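Local atomic coordinates of MIF (Toxoplasma gondii, PDB entry 4DH4), a protein that belongs to the macrophage migration inhibitory factor family, small proteins of beta-alpha-beta architecture that assemble as trimers. Residues L88-K92 / N93-T97. Sequence-based numbering, arbitrary orientation.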
loop_
_atom_site.group_PDB
_atom_site.type_symbol
_atom_site.label_atom_id
_atom_site.label_comp_id
_atom_site.label_asym_id
_atom_site.label_seq_id
_atom_site.Cartn_x
_atom_site.Cartn_y
_atom_site.Cartn_z
ATOM N N LEU A 88 12.024 -10.765 -12.859
ATOM C CA LEU A 88 10.682 -10.574 -13.430
ATOM C C LEU A 88 10.684 -10.162 -14.901
ATOM O O LEU A 88 9.654 -10.251 -15.568
ATOM C CB LEU A 88 9.867 -9.559 -12.609
ATOM C CG LEU A 88 9.738 -9.749 -11.090
ATOM C CD1 LEU A 88 9.001 -8.567 -10.465
ATOM C CD2 LEU A 88 9.051 -11.058 -10.725
ATOM N N GLY A 89 11.834 -9.704 -15.390
ATOM C CA GLY A 89 11.969 -9.215 -16.762
ATOM C C GLY A 89 11.496 -7.786 -16.971
ATOM O O GLY A 89 11.423 -7.319 -18.109
ATOM N N VAL A 90 11.174 -7.092 -15.878
ATOM C CA VAL A 90 10.693 -5.710 -15.940
ATOM C C VAL A 90 11.881 -4.762 -16.071
ATOM O O VAL A 90 12.779 -4.800 -15.235
ATOM C CB VAL A 90 9.863 -5.331 -14.670
ATOM C CG1 VAL A 90 9.388 -3.877 -14.738
ATOM C CG2 VAL A 90 8.682 -6.280 -14.481
ATOM N N PRO A 91 11.886 -3.900 -17.113
ATOM C CA PRO A 91 12.985 -2.957 -17.315
ATOM C C PRO A 91 13.117 -2.069 -16.089
ATOM O O PRO A 91 12.106 -1.581 -15.583
ATOM C CB PRO A 91 12.526 -2.119 -18.514
ATOM C CG PRO A 91 11.505 -2.944 -19.200
ATOM C CD PRO A 91 10.842 -3.764 -18.148
ATOM N N LYS A 92 14.339 -1.861 -15.613
ATOM C CA LYS A 92 14.511 -1.097 -14.381
ATOM C C LYS A 92 13.995 0.334 -14.485
ATOM O O LYS A 92 13.485 0.877 -13.504
ATOM C CB LYS A 92 15.934 -1.180 -13.804
ATOM C CG LYS A 92 17.072 -0.727 -14.682
ATOM C CD LYS A 92 18.380 -0.857 -13.898
ATOM C CE LYS A 92 19.587 -0.905 -14.801
ATOM N NZ LYS A 92 20.820 -1.127 -13.989
ATOM N N ASN A 93 14.074 0.919 -15.683
ATOM C CA ASN A 93 13.532 2.264 -15.919
ATOM C C ASN A 93 12.000 2.360 -15.923
ATOM O O ASN A 93 11.446 3.454 -16.070
ATOM C CB ASN A 93 14.145 2.920 -17.180
ATOM C CG ASN A 93 13.638 2.318 -18.495
ATOM O OD1 ASN A 93 12.778 1.427 -18.528
ATOM N ND2 ASN A 93 14.189 2.815 -19.601
ATOM N N ARG A 94 11.328 1.221 -15.756
ATOM C CA ARG A 94 9.874 1.196 -15.575
ATOM C C ARG A 94 9.488 0.766 -14.158
ATOM O O ARG A 94 8.382 0.302 -13.916
ATOM C CB ARG A 94 9.197 0.328 -16.642
ATOM C CG ARG A 94 9.206 1.016 -18.006
ATOM C CD ARG A 94 8.515 0.231 -19.098
ATOM N NE ARG A 94 7.072 0.068 -18.919
ATOM C CZ ARG A 94 6.156 1.022 -19.098
ATOM N NH1 ARG A 94 6.505 2.264 -19.430
ATOM N NH2 ARG A 94 4.875 0.728 -18.937
ATOM N N ILE A 95 10.416 0.959 -13.223
ATOM C CA ILE A 95 10.178 0.640 -11.819
ATOM C C ILE A 95 10.305 1.891 -10.971
ATOM O O ILE A 95 11.348 2.566 -11.000
ATOM C CB ILE A 95 11.163 -0.443 -11.312
ATOM C CG1 ILE A 95 10.993 -1.719 -12.132
ATOM C CG2 ILE A 95 10.959 -0.718 -9.800
ATOM C CD1 ILE A 95 12.097 -2.730 -11.923
ATOM N N TYR A 96 9.226 2.213 -10.253
ATOM C CA TYR A 96 9.245 3.285 -9.259
ATOM C C TYR A 96 9.459 2.685 -7.885
ATOM O O TYR A 96 8.764 1.741 -7.501
ATOM C CB TYR A 96 7.926 4.059 -9.230
ATOM C CG TYR A 96 7.803 5.255 -10.162
ATOM C CD1 TYR A 96 8.928 5.837 -10.772
ATOM C CD2 TYR A 96 6.548 5.836 -10.394
ATOM C CE1 TYR A 96 8.792 6.948 -11.622
ATOM C CE2 TYR A 96 6.404 6.944 -11.229
ATOM C CZ TYR A 96 7.531 7.495 -11.834
ATOM O OH TYR A 96 7.392 8.596 -12.662
ATOM N N THR A 97 10.414 3.236 -7.144
ATOM C CA THR A 97 10.606 2.882 -5.739
ATOM C C THR A 97 10.419 4.151 -4.913
ATOM O O THR A 97 11.059 5.165 -5.193
ATOM C CB THR A 97 12.007 2.278 -5.479
ATOM O OG1 THR A 97 12.231 1.154 -6.343
ATOM C CG2 THR A 97 12.120 1.809 -4.039
#
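Between Pro91 and Ile95 the backbone folds into one short 3-10 turn, in which Arg94 N donates to Pro91 O at 2.9 Å and Ile95 N to Lys92 O at 3.1 Å. Both bonds span three residues, the 3-10 spacing, with N-H...O angles of 157° and 142°. The turn belongs to the helix-to-strand connection of the MIF fold: Gly89, with positive phi, leaves helix 70-88, and strand 95-102 follows the turn.

On the buried side, Val90 and Ile95 pack against each other at an oblique angle, Val90 CG1 lying 3.7 Å from Ile95 CG1. The valine torsion explains this meeting, since chi1 of 179° sets CG1 opposite the backbone N and leaves CG2 next to that nitrogen. Ile95 CG1 also rests 3.6 Å from Pro91 O, the oxygen already engaged by Arg94 N, while Ile95 CD1 reaches Lys92 CA at 3.8 Å. Cys84 on helix 70-88 and Ala58 on strand 58-65 add to the packing around Ile95, and Val90 touches Cys7 of strand 2-7, so this apolar pair joins the helix to the sheet.

Arg94 bends at chi3, and its guanidinium is bound by the backbone oxygens of Phe50, Asp55 and Pro56, tying the turn to the chain ahead of strand 58-65. Further along, Tyr96 and Thr97 pair antiparallel with a strand of a second subunit, which places the turn just before an edge used in the trimer. On the exposed side, Asn93 lies beside the proline, its OD1 3.6 Å from Pro91 CB.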